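PDB 6EVG: multi-copper Oxidase CueO from Ochrobactrum, which acts as a laccase-like multicopper oxidase, oxidising lignin model compounds and lignosulfonate, probably while passing the electrons through its coppers to dioxygen. Local coordinates for residues V41-H46 / A55-N60; R69-E74 / V151-K156; P24-V29 / E164-D169; Q176-I181 / N202-G207. All blocks are in the same frame, centred on the assembly; numbering follows the deposited sequence.

Overall arrangement
Near the N terminus, residues 24-29 run past the linker 164-169 in interaction 3, which closes a loop of about 135 residues. Interactions 1 and 2 both lie inside that loop, one after the other: 41-46 with 55-60 closes a short hairpin, then 69-74 with 151-156 joins two parallel strands distant in sequence. Interaction 4, 176-181 with 202-207, follows in series and belongs to the second cupredoxin domain. None of the four cross. Interaction 4 touches interaction 1 through H46 and G207 and interaction 3 through P24 and N206, while interactions 2 and 3 meet at R69 and V29; N-terminal arm, first domain and second domain are thereby tied together.

Interaction 1: residues V41-H46 / A55-N60; sequences VQTGRH and ASAGIN
Q42 and G58 form a hydrogen-bonded antiparallel pair: Q42 N gives to G58 O at 3.0 Å, and G58 N gives back to Q42 O at 2.9 Å. Q42 O also takes a CA-H contact from A57, whose CA lies 3.2 Å from it. G44 and S56 repeat the exchange, G44 N to S56 O at 2.9 Å and S56 N to G44 O at 3.0 Å, but here each donor stands well above its acceptor's carbonyl plane, by 51° in the first bond. S56 OG, set between its own backbone N and carbonyl carbon (chi1 66°), comes within 3.3 Å of R45 C, yet spends its hydrogen bond on A62 O. R45 lays one face of its guanidinium over A55 N, with NH1 and N 3.9 Å apart; its charge is met by D184 and E53. Q42 NE2 turns back to K40 O, and H46 NE2 goes to G207 O. On the face of V41, T43, A57 and I59, V41 CG2 meets I59 CG1 loosely, at 4.4 Å. Strands 36-46 and 54-59 thus make a classic beta hairpin, with 54-59 at the edge of a four-stranded sheet in the N-terminal cupredoxin domain of a multicopper oxidase.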
loop_
_atom_site.group_PDB
_atom_site.type_symbol
_atom_site.label_atom_id
_atom_site.label_comp_id
_atom_site.label_asym_id
_atom_site.label_seq_id
_atom_site.Cartn_x
_atom_site.Cartn_y
_atom_site.Cartn_z
ATOM N N VAL A 41 -2.984 -0.269 18.721
ATOM C CA VAL A 41 -4.179 -0.207 17.859
ATOM C C VAL A 41 -5.371 0.119 18.753
ATOM O O VAL A 41 -5.563 -0.517 19.812
ATOM C CB VAL A 41 -4.364 -1.540 17.100
ATOM C CG1 VAL A 41 -5.541 -1.416 16.179
ATOM C CG2 VAL A 41 -3.073 -1.922 16.359
ATOM N N GLN A 42 -6.201 1.076 18.341
ATOM C CA GLN A 42 -7.234 1.588 19.192
ATOM C C GLN A 42 -8.370 2.203 18.397
ATOM O O GLN A 42 -8.149 2.724 17.313
ATOM C CB GLN A 42 -6.659 2.648 20.146
ATOM C CG GLN A 42 -6.012 3.813 19.389
ATOM C CD GLN A 42 -5.112 4.659 20.284
ATOM O OE1 GLN A 42 -5.544 5.717 20.747
ATOM N NE2 GLN A 42 -3.870 4.247 20.498
ATOM N N THR A 43 -9.567 2.155 18.956
ATOM C CA THR A 43 -10.700 2.886 18.385
ATOM C C THR A 43 -10.708 4.322 18.866
ATOM O O THR A 43 -10.096 4.670 19.881
ATOM C CB THR A 43 -12.044 2.203 18.646
ATOM O OG1 THR A 43 -12.245 2.198 20.051
ATOM C CG2 THR A 43 -12.125 0.802 18.061
ATOM N N GLY A 44 -11.464 5.158 18.156
ATOM C CA GLY A 44 -11.633 6.538 18.603
ATOM C C GLY A 44 -12.646 7.233 17.684
ATOM O O GLY A 44 -13.487 6.575 17.076
ATOM N N ARG A 45 -12.472 8.558 17.569
ATOM C CA ARG A 45 -13.247 9.360 16.638
ATOM C C ARG A 45 -12.286 10.295 15.962
ATOM O O ARG A 45 -11.296 10.728 16.561
ATOM C CB ARG A 45 -14.382 10.138 17.345
ATOM C CG ARG A 45 -15.319 9.242 18.127
ATOM C CD ARG A 45 -16.446 9.982 18.729
ATOM N NE ARG A 45 -17.357 10.419 17.690
ATOM C CZ ARG A 45 -18.194 9.611 17.036
ATOM N NH1 ARG A 45 -18.270 8.370 17.365
ATOM N NH2 ARG A 45 -18.983 10.042 16.066
ATOM N N HIS A 46 -12.621 10.642 14.710
ATOM C CA HIS A 46 -11.703 11.447 13.881
ATOM C C HIS A 46 -12.480 12.461 13.056
ATOM O O HIS A 46 -13.503 12.117 12.462
ATOM C CB HIS A 46 -10.893 10.512 12.979
ATOM C CG HIS A 46 -9.988 11.215 12.032
ATOM N ND1 HIS A 46 -8.794 11.771 12.407
ATOM C CD2 HIS A 46 -10.148 11.478 10.710
ATOM C CE1 HIS A 46 -8.228 12.330 11.337
ATOM N NE2 HIS A 46 -9.019 12.155 10.295
ATOM N N ALA A 55 -16.787 7.828 13.750
ATOM C CA ALA A 55 -16.109 6.681 14.392
ATOM C C ALA A 55 -14.922 6.233 13.567
ATOM O O ALA A 55 -14.982 6.233 12.333
ATOM C CB ALA A 55 -17.091 5.527 14.488
ATOM N N SER A 56 -13.854 5.817 14.240
ATOM C CA SER A 56 -12.605 5.516 13.583
ATOM C C SER A 56 -11.789 4.527 14.394
ATOM O O SER A 56 -12.161 4.132 15.521
ATOM C CB SER A 56 -11.845 6.815 13.323
ATOM O OG SER A 56 -11.448 7.415 14.521
ATOM N N ALA A 57 -10.620 4.157 13.862
ATOM C CA ALA A 57 -9.599 3.427 14.602
ATOM C C ALA A 57 -8.269 3.756 13.984
ATOM O O ALA A 57 -8.186 4.054 12.796
ATOM C CB ALA A 57 -9.859 1.921 14.583
ATOM N N GLY A 58 -7.209 3.678 14.783
ATOM C CA GLY A 58 -5.885 3.993 14.327
ATOM C C GLY A 58 -4.825 3.374 15.170
ATOM O O GLY A 58 -5.092 2.510 16.007
ATOM N N ILE A 59 -3.589 3.832 14.946
ATOM C CA ILE A 59 -2.409 3.334 15.632
ATOM C C ILE A 59 -1.783 4.516 16.351
ATOM O O ILE A 59 -1.438 5.540 15.724
ATOM C CB ILE A 59 -1.406 2.667 14.666
ATOM C CG1 ILE A 59 -2.111 1.580 13.838
ATOM C CG2 ILE A 59 -0.219 2.146 15.442
ATOM C CD1 ILE A 59 -1.252 0.891 12.833
ATOM N N ASN A 60 -1.658 4.418 17.684
ATOM C CA ASN A 60 -1.152 5.529 18.479
ATOM C C ASN A 60 -2.008 6.796 18.288
ATOM O O ASN A 60 -1.510 7.932 18.407
ATOM C CB ASN A 60 0.305 5.822 18.248
ATOM C CG ASN A 60 1.205 4.670 18.594
ATOM O OD1 ASN A 60 0.790 3.691 19.248
ATOM N ND2 ASN A 60 2.467 4.752 18.214
#

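Interaction 2: residues R69-E74 / V151-K156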
loop_
_atom_site.group_PDB
_atom_site.type_symbol
_atom_site.label_atom_id
_atom_site.label_comp_id
_atom_site.label_asym_id
_atom_site.label_seq_id
_atom_site.Cartn_x
_atom_site.Cartn_y
_atom_site.Cartn_z
ATOM N N ARG A 69 10.637 4.905 11.148
ATOM C CA ARG A 69 11.852 4.919 10.334
ATOM C C ARG A 69 12.879 3.960 10.920
ATOM O O ARG A 69 13.231 4.092 12.115
ATOM C CB ARG A 69 12.399 6.321 10.249
ATOM C CG ARG A 69 13.575 6.410 9.289
ATOM C CD ARG A 69 13.776 7.834 8.772
ATOM N NE ARG A 69 14.265 8.586 9.842
ATOM C CZ ARG A 69 14.358 9.949 9.894
ATOM N NH1 ARG A 69 13.949 10.749 8.905
ATOM N NH2 ARG A 69 14.922 10.506 10.947
ATOM N N LEU A 70 13.264 2.973 10.142
ATOM C CA LEU A 70 14.180 1.924 10.509
ATOM C C LEU A 70 15.411 1.957 9.646
ATOM O O LEU A 70 15.345 2.188 8.442
ATOM C CB LEU A 70 13.496 0.586 10.318
ATOM C CG LEU A 70 12.197 0.382 11.118
ATOM C CD1 LEU A 70 11.600 -0.965 10.786
ATOM C CD2 LEU A 70 12.370 0.570 12.588
ATOM N N LYS A 71 16.564 1.688 10.253
ATOM C CA LYS A 71 17.840 1.646 9.552
ATOM C C LYS A 71 18.137 0.238 9.080
ATOM O O LYS A 71 18.017 -0.716 9.856
ATOM C CB LYS A 71 18.948 2.136 10.421
ATOM C CG LYS A 71 18.817 3.584 10.804
ATOM C CD LYS A 71 19.953 4.086 11.653
ATOM C CE LYS A 71 19.894 3.548 13.040
ATOM N NZ LYS A 71 20.677 4.450 13.959
ATOM N N ASN A 72 18.560 0.080 7.818
ATOM C CA ASN A 72 19.016 -1.195 7.366
ATOM C C ASN A 72 20.118 -1.666 8.312
ATOM O O ASN A 72 20.983 -0.879 8.748
ATOM C CB ASN A 72 19.544 -1.105 5.933
ATOM C CG ASN A 72 19.645 -2.437 5.277
ATOM O OD1 ASN A 72 18.810 -3.317 5.468
ATOM N ND2 ASN A 72 20.742 -2.602 4.515
ATOM N N GLY A 73 20.068 -2.954 8.633
ATOM C CA GLY A 73 21.010 -3.537 9.530
ATOM C C GLY A 73 20.645 -3.486 11.028
ATOM O O GLY A 73 21.320 -4.138 11.832
ATOM N N GLU A 74 19.634 -2.740 11.447
ATOM C CA GLU A 74 19.341 -2.744 12.862
ATOM C C GLU A 74 18.302 -3.814 13.253
ATOM O O GLU A 74 17.511 -4.254 12.427
ATOM C CB GLU A 74 19.007 -1.392 13.459
ATOM C CG GLU A 74 17.646 -0.865 13.188
ATOM C CD GLU A 74 17.267 0.584 13.776
ATOM O OE1 GLU A 74 17.600 0.940 14.995
ATOM O OE2 GLU A 74 16.585 1.354 13.054
ATOM N N VAL A 151 9.463 3.350 6.770
ATOM C CA VAL A 151 10.587 3.588 5.895
ATOM C C VAL A 151 11.792 2.791 6.353
ATOM O O VAL A 151 12.146 2.835 7.541
ATOM C CB VAL A 151 10.917 5.106 5.841
ATOM C CG1 VAL A 151 12.258 5.340 5.159
ATOM C CG2 VAL A 151 9.805 5.864 5.156
ATOM N N VAL A 152 12.417 2.061 5.423
ATOM C CA VAL A 152 13.737 1.487 5.638
ATOM C C VAL A 152 14.728 2.401 4.926
ATOM O O VAL A 152 14.588 2.632 3.725
ATOM C CB VAL A 152 13.857 0.044 5.103
ATOM C CG1 VAL A 152 15.296 -0.434 5.203
ATOM C CG2 VAL A 152 12.927 -0.868 5.904
ATOM N N THR A 153 15.705 2.904 5.639
ATOM C CA THR A 153 16.761 3.767 5.108
ATOM C C THR A 153 18.108 3.115 5.272
ATOM O O THR A 153 18.360 2.459 6.271
ATOM C CB THR A 153 16.729 5.144 5.722
ATOM O OG1 THR A 153 17.701 5.946 5.030
ATOM C CG2 THR A 153 16.945 5.145 7.196
ATOM N N ASP A 154 19.001 3.424 4.338
ATOM C CA ASP A 154 20.381 3.014 4.445
ATOM C C ASP A 154 21.322 4.185 4.632
ATOM O O ASP A 154 22.523 3.993 4.601
ATOM C CB ASP A 154 20.849 2.174 3.220
ATOM C CG ASP A 154 20.757 2.912 1.902
ATOM O OD1 ASP A 154 20.532 4.145 1.930
ATOM O OD2 ASP A 154 20.944 2.233 0.824
ATOM N N GLY A 155 20.748 5.370 4.892
ATOM C CA GLY A 155 21.506 6.549 5.199
ATOM C C GLY A 155 22.162 7.227 3.998
ATOM O O GLY A 155 22.879 8.188 4.195
ATOM N N LYS A 156 21.919 6.744 2.790
ATOM C CA LYS A 156 22.640 7.236 1.586
ATOM C C LYS A 156 21.794 8.186 0.703
ATOM O O LYS A 156 22.183 8.504 -0.437
ATOM C CB LYS A 156 23.169 6.056 0.779
ATOM C CG LYS A 156 24.211 5.188 1.501
ATOM C CD LYS A 156 24.584 4.065 0.507
ATOM C CE LYS A 156 25.581 3.036 0.918
ATOM N NZ LYS A 156 25.835 2.208 -0.316
#
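Strands 67-71 and 148-153 are parallel neighbours in one sheet of the N-terminal cupredoxin domain, and here R69, L70 and K71 pair with V151, V152 and T153. L70 uses both backbone groups: its N gives to V151 O at 2.8 Å with an almost straight N-H...O angle of 177°, and its O takes T153 N at 2.9 Å. N72 N carries the zigzag one bond past the strand, to T153 O at 2.8 Å, while N72 OD1 accepts a hydrogen bond from Q123 N. Over the face shared by R69 and T153, the methyl T153 CG2 sits 3.6 Å from L70 O. OG1 lies anti to the backbone N (chi1 -174°), which leaves CG2 between N and the carbonyl carbon, and there it meets R69 CG at 4.2 Å, the two side chains slanting across each other. The guanidinium of R69 goes on to a salt bridge with E30. Both strands end in turns. D154 OD1 accepts K156 N in an Asx turn, while OD2 pairs with R160. After strand 67-71, K71 to E74 form a type II turn, and E74 OE2 reaches back to K71 N at 2.8 Å, met on the anti side of the carboxylate.

Interaction 3: residues P24-V29 / E164-D169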
loop_
_atom_site.group_PDB
_atom_site.type_symbol
_atom_site.label_atom_id
_atom_site.label_comp_id
_atom_site.label_asym_id
_atom_site.label_seq_id
_atom_site.Cartn_x
_atom_site.Cartn_y
_atom_site.Cartn_z
ATOM N N PRO A 24 -1.819 17.223 7.720
ATOM C CA PRO A 24 -1.229 16.534 8.864
ATOM C C PRO A 24 -0.072 15.653 8.449
ATOM O O PRO A 24 -0.099 15.087 7.370
ATOM C CB PRO A 24 -2.390 15.670 9.359
ATOM C CG PRO A 24 -3.578 16.043 8.735
ATOM C CD PRO A 24 -3.184 16.751 7.485
ATOM N N LEU A 25 0.909 15.547 9.323
ATOM C CA LEU A 25 2.061 14.695 9.093
ATOM C C LEU A 25 2.054 13.533 10.072
ATOM O O LEU A 25 1.874 13.731 11.265
ATOM C CB LEU A 25 3.341 15.525 9.306
ATOM C CG LEU A 25 3.842 16.444 8.276
ATOM C CD1 LEU A 25 4.916 17.270 8.930
ATOM C CD2 LEU A 25 4.460 15.556 7.189
ATOM N N PRO A 26 2.204 12.321 9.586
ATOM C CA PRO A 26 2.349 11.184 10.543
ATOM C C PRO A 26 3.526 11.475 11.472
ATOM O O PRO A 26 4.607 11.862 10.985
ATOM C CB PRO A 26 2.613 9.984 9.622
ATOM C CG PRO A 26 1.952 10.384 8.335
ATOM C CD PRO A 26 2.263 11.856 8.203
ATOM N N PRO A 27 3.391 11.256 12.778
ATOM C CA PRO A 27 4.534 11.498 13.627
ATOM C C PRO A 27 5.678 10.526 13.304
ATOM O O PRO A 27 5.446 9.352 13.043
ATOM C CB PRO A 27 3.960 11.235 15.021
ATOM C CG PRO A 27 2.637 10.859 14.904
ATOM C CD PRO A 27 2.173 10.887 13.509
ATOM N N LEU A 28 6.897 11.025 13.398
ATOM C CA LEU A 28 8.080 10.194 13.146
ATOM C C LEU A 28 8.398 9.397 14.396
ATOM O O LEU A 28 8.562 9.995 15.490
ATOM C CB LEU A 28 9.244 11.104 12.795
ATOM C CG LEU A 28 10.589 10.473 12.611
ATOM C CD1 LEU A 28 10.626 9.495 11.441
ATOM C CD2 LEU A 28 11.695 11.524 12.431
ATOM N N VAL A 29 8.539 8.083 14.241
ATOM C CA VAL A 29 8.899 7.211 15.363
ATOM C C VAL A 29 10.111 6.401 14.961
ATOM O O VAL A 29 10.119 5.755 13.896
ATOM C CB VAL A 29 7.722 6.315 15.772
ATOM C CG1 VAL A 29 8.159 5.302 16.827
ATOM C CG2 VAL A 29 6.562 7.151 16.270
ATOM N N GLU A 164 15.400 14.793 1.897
ATOM C CA GLU A 164 15.282 13.896 3.030
ATOM C C GLU A 164 14.956 14.589 4.345
ATOM O O GLU A 164 15.073 13.928 5.402
ATOM C CB GLU A 164 16.546 13.015 3.137
ATOM C CG GLU A 164 17.797 13.775 3.475
ATOM C CD GLU A 164 18.992 12.954 3.882
ATOM O OE1 GLU A 164 18.808 11.775 4.083
ATOM O OE2 GLU A 164 20.083 13.496 4.001
ATOM N N ASP A 165 14.478 15.833 4.299
ATOM C CA ASP A 165 14.130 16.538 5.558
ATOM C C ASP A 165 12.640 16.281 5.842
ATOM O O ASP A 165 11.772 16.891 5.206
ATOM C CB ASP A 165 14.421 18.052 5.376
ATOM C CG ASP A 165 14.400 18.865 6.616
ATOM O OD1 ASP A 165 14.098 18.301 7.682
ATOM O OD2 ASP A 165 14.669 20.115 6.543
ATOM N N TYR A 166 12.366 15.371 6.735
ATOM C CA TYR A 166 11.015 14.901 6.989
ATOM C C TYR A 166 10.083 16.002 7.348
ATOM O O TYR A 166 10.323 16.808 8.256
ATOM C CB TYR A 166 11.009 13.823 8.107
ATOM C CG TYR A 166 9.603 13.216 8.281
ATOM C CD1 TYR A 166 9.033 12.489 7.265
ATOM C CD2 TYR A 166 8.862 13.435 9.408
ATOM C CE1 TYR A 166 7.759 11.932 7.366
ATOM C CE2 TYR A 166 7.584 12.866 9.531
ATOM C CZ TYR A 166 7.037 12.148 8.529
ATOM O OH TYR A 166 5.784 11.586 8.592
ATOM N N GLY A 167 8.952 16.054 6.631
ATOM C CA GLY A 167 7.977 17.064 6.816
ATOM C C GLY A 167 8.224 18.420 6.209
ATOM O O GLY A 167 7.382 19.294 6.286
ATOM N N VAL A 168 9.391 18.571 5.584
ATOM C CA VAL A 168 9.793 19.831 4.947
ATOM C C VAL A 168 9.855 19.615 3.431
ATOM O O VAL A 168 9.075 20.201 2.671
ATOM C CB VAL A 168 11.110 20.371 5.506
ATOM C CG1 VAL A 168 11.474 21.670 4.832
ATOM C CG2 VAL A 168 11.054 20.552 7.029
ATOM N N ASP A 169 10.799 18.799 2.998
ATOM C CA ASP A 169 10.908 18.462 1.596
ATOM C C ASP A 169 10.813 16.958 1.321
ATOM O O ASP A 169 11.050 16.536 0.240
ATOM C CB ASP A 169 12.190 19.057 0.961
ATOM C CG ASP A 169 13.444 18.487 1.524
ATOM O OD1 ASP A 169 13.375 17.532 2.335
ATOM O OD2 ASP A 169 14.541 18.999 1.139
#
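Y166 OH donates to P26 O at 2.7 Å, the one hydrogen bond between 24-29 and 164-169. The proline oxygen lies in the plane of the phenol, at its edge, and the hydroxyl approaches it 18° off the carbonyl plane. Y166 CG is anti to the backbone N (chi1 -174°), which starts the ring on its way out of the linker toward the arm. The proline ring crosses the tyrosine at about a right angle, bringing P26 CD to 3.6 Å from Y166 OH, so the hydroxyl meets both the carbonyl oxygen and the ring carbons of one residue. Two leucines come up obliquely: L28 CB is 4.1 Å from Y166 CE2, and L25 CD2 only brushes Y166 CZ at 4.5 Å. L25 does more with its other methyl, CD1, which lies 3.7 Å from G167 CA; with no side chain on G167, the backbone of the linker is open to that approach. G167 has positive phi (79°) as the third residue of a type II turn, in which D165 O accepts V168 N at 2.9 Å. D165 O takes D169 N as well, and D169 OD1 returns to D165 N at 2.8 Å, a further bond across the same bend. Around the contact, P172 of strand 170-178 packs against L25, P26 and Y166, while L67 of strand 67-71 touches L28 and Y166; V29 pairs with that same strand, making 28-29 an outermost strand of the first cupredoxin domain's five-stranded sheet.

Interaction 4: residues Q176-I181 / N202-G207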
loop_
_atom_site.group_PDB
_atom_site.type_symbol
_atom_site.label_atom_id
_atom_site.label_comp_id
_atom_site.label_asym_id
_atom_site.label_seq_id
_atom_site.Cartn_x
_atom_site.Cartn_y
_atom_site.Cartn_z
ATOM N N GLN A 176 -6.809 8.319 0.298
ATOM C CA GLN A 176 -7.937 7.456 0.643
ATOM C C GLN A 176 -9.236 8.114 0.192
ATOM O O GLN A 176 -9.257 9.247 -0.309
ATOM C CB GLN A 176 -7.975 7.112 2.130
ATOM C CG GLN A 176 -6.765 6.358 2.609
ATOM C CD GLN A 176 -6.724 6.198 4.099
ATOM O OE1 GLN A 176 -6.789 7.201 4.855
ATOM N NE2 GLN A 176 -6.605 4.938 4.556
ATOM N N ASP A 177 -10.342 7.401 0.346
ATOM C CA ASP A 177 -11.659 7.923 0.106
ATOM C C ASP A 177 -12.635 7.518 1.193
ATOM O O ASP A 177 -12.376 6.589 1.965
ATOM C CB ASP A 177 -12.198 7.583 -1.293
ATOM C CG ASP A 177 -12.448 6.127 -1.611
ATOM O OD1 ASP A 177 -11.925 5.262 -0.894
ATOM O OD2 ASP A 177 -13.176 5.846 -2.636
ATOM N N ARG A 178 -13.723 8.252 1.307
ATOM C CA ARG A 178 -14.691 8.078 2.358
ATOM C C ARG A 178 -16.115 8.257 1.807
ATOM O O ARG A 178 -16.423 9.235 1.132
ATOM C CB ARG A 178 -14.541 9.171 3.427
ATOM C CG ARG A 178 -13.235 9.148 4.190
ATOM C CD ARG A 178 -13.075 7.897 5.068
ATOM N NE ARG A 178 -14.121 7.834 6.053
ATOM C CZ ARG A 178 -14.050 7.059 7.137
ATOM N NH1 ARG A 178 -13.043 6.259 7.308
ATOM N NH2 ARG A 178 -15.016 7.143 8.061
ATOM N N ARG A 179 -16.996 7.303 2.155
ATOM C CA ARG A 179 -18.431 7.483 1.989
ATOM C C ARG A 179 -19.005 8.333 3.132
ATOM O O ARG A 179 -19.977 9.057 2.905
ATOM C CB ARG A 179 -19.127 6.127 1.877
ATOM C CG ARG A 179 -20.605 6.162 1.625
ATOM C CD ARG A 179 -21.221 4.849 1.255
ATOM N NE ARG A 179 -20.601 4.331 0.031
ATOM C CZ ARG A 179 -20.725 3.091 -0.449
ATOM N NH1 ARG A 179 -21.514 2.232 0.167
ATOM N NH2 ARG A 179 -20.088 2.721 -1.533
ATOM N N VAL A 180 -18.442 8.178 4.328
ATOM C CA VAL A 180 -18.985 8.780 5.531
ATOM C C VAL A 180 -17.886 9.549 6.260
ATOM O O VAL A 180 -16.832 8.980 6.574
ATOM C CB VAL A 180 -19.569 7.703 6.447
ATOM C CG1 VAL A 180 -20.092 8.316 7.747
ATOM C CG2 VAL A 180 -20.674 6.914 5.719
ATOM N N ILE A 181 -18.151 10.827 6.530
ATOM C CA ILE A 181 -17.265 11.649 7.344
ATOM C C ILE A 181 -17.903 12.138 8.641
ATOM O O ILE A 181 -17.237 12.797 9.454
ATOM C CB ILE A 181 -16.615 12.787 6.515
ATOM C CG1 ILE A 181 -17.676 13.684 5.879
ATOM C CG2 ILE A 181 -15.703 12.222 5.440
ATOM C CD1 ILE A 181 -18.556 14.488 6.714
ATOM N N ASN A 202 -15.889 11.353 -0.977
ATOM C CA ASN A 202 -15.046 12.335 -0.258
ATOM C C ASN A 202 -13.608 11.846 -0.309
ATOM O O ASN A 202 -13.286 10.823 0.317
ATOM C CB ASN A 202 -15.503 12.453 1.188
ATOM C CG ASN A 202 -16.909 12.873 1.335
ATOM O OD1 ASN A 202 -17.242 14.032 1.185
ATOM N ND2 ASN A 202 -17.777 11.940 1.670
ATOM N N LEU A 203 -12.730 12.550 -1.000
ATOM C CA LEU A 203 -11.313 12.151 -1.053
ATOM C C LEU A 203 -10.568 12.779 0.094
ATOM O O LEU A 203 -10.861 13.922 0.446
ATOM C CB LEU A 203 -10.710 12.557 -2.379
ATOM C CG LEU A 203 -11.439 12.113 -3.648
ATOM C CD1 LEU A 203 -10.611 12.447 -4.885
ATOM C CD2 LEU A 203 -11.692 10.578 -3.631
ATOM N N ILE A 204 -9.623 12.032 0.637
ATOM C CA ILE A 204 -8.822 12.522 1.770
ATOM C C ILE A 204 -7.340 12.246 1.534
ATOM O O ILE A 204 -6.967 11.297 0.842
ATOM C CB ILE A 204 -9.308 11.924 3.106
ATOM C CG1 ILE A 204 -9.297 10.393 3.082
ATOM C CG2 ILE A 204 -10.688 12.476 3.441
ATOM C CD1 ILE A 204 -9.511 9.756 4.444
ATOM N N VAL A 205 -6.516 13.111 2.137
ATOM C CA VAL A 205 -5.060 12.931 2.172
ATOM C C VAL A 205 -4.623 13.077 3.609
ATOM O O VAL A 205 -4.938 14.050 4.286
ATOM C CB VAL A 205 -4.313 13.905 1.247
ATOM C CG1 VAL A 205 -2.819 13.595 1.230
ATOM C CG2 VAL A 205 -4.906 13.909 -0.172
ATOM N N ASN A 206 -3.910 12.044 4.099
ATOM C CA ASN A 206 -3.485 12.023 5.501
ATOM C C ASN A 206 -4.632 12.322 6.443
ATOM O O ASN A 206 -4.460 12.960 7.475
ATOM C CB ASN A 206 -2.262 12.932 5.757
ATOM C CG ASN A 206 -1.033 12.468 5.013
ATOM O OD1 ASN A 206 -1.041 11.416 4.352
ATOM N ND2 ASN A 206 0.058 13.244 5.117
ATOM N N GLY A 207 -5.801 11.753 6.128
ATOM C CA GLY A 207 -6.940 11.836 7.002
ATOM C C GLY A 207 -7.809 13.053 6.918
ATOM O O GLY A 207 -8.775 13.158 7.710
HETATM O O HOH W 1 -5.980 9.718 4.081
#
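I204 packs its CG1 and CD1 into the angle between Q176 and R178, and this is the dense end of the contact. CG1 stands between the backbone N and the carbonyl carbon (chi1 56°), 3.7 Å from Q176 CB, and CD1 beyond it reaches R178 CG at 3.8 Å. Y63 also packs against I204, and its hydroxyl bonds Q176 OE1. That buried oxygen is further served by a water, which gives to it at 2.8 Å and accepts from G207 N, while Q176 NE2 goes to G227 O. The backbones beneath are antiparallel: Q176 N to I204 O and I204 N to Q176 O are both 3.0 Å long. Strands 170-178 and 202-205 sit side by side in a seven-stranded sheet of the second cupredoxin domain, joined by a connection that includes helix 191-196. On the face of D177 and L203, L203 CD2 meets D177 CB, and the same leucine packs against L296 and L298 of strand 295-303, while the D177 carboxylate pairs with R231. Toward the outer end polar bonds take over from apolar packing: R178 N gives to N202 O at 2.8 Å. N202, partly exposed, grips R178 O twice, N at 3.0 Å and ND2 at 3.1 Å, ND2 coming from 44° above the carbonyl plane; N202 CB has I181 CG2 no nearer than 4.3 Å. R178 is bent at chi2 and chi3, which carries NE round to V180 O; NE and NH2 both give to that oxygen, side-on, nearly in the guanidinium plane. The exposed R179 side chain turns away to a salt bridge with D193.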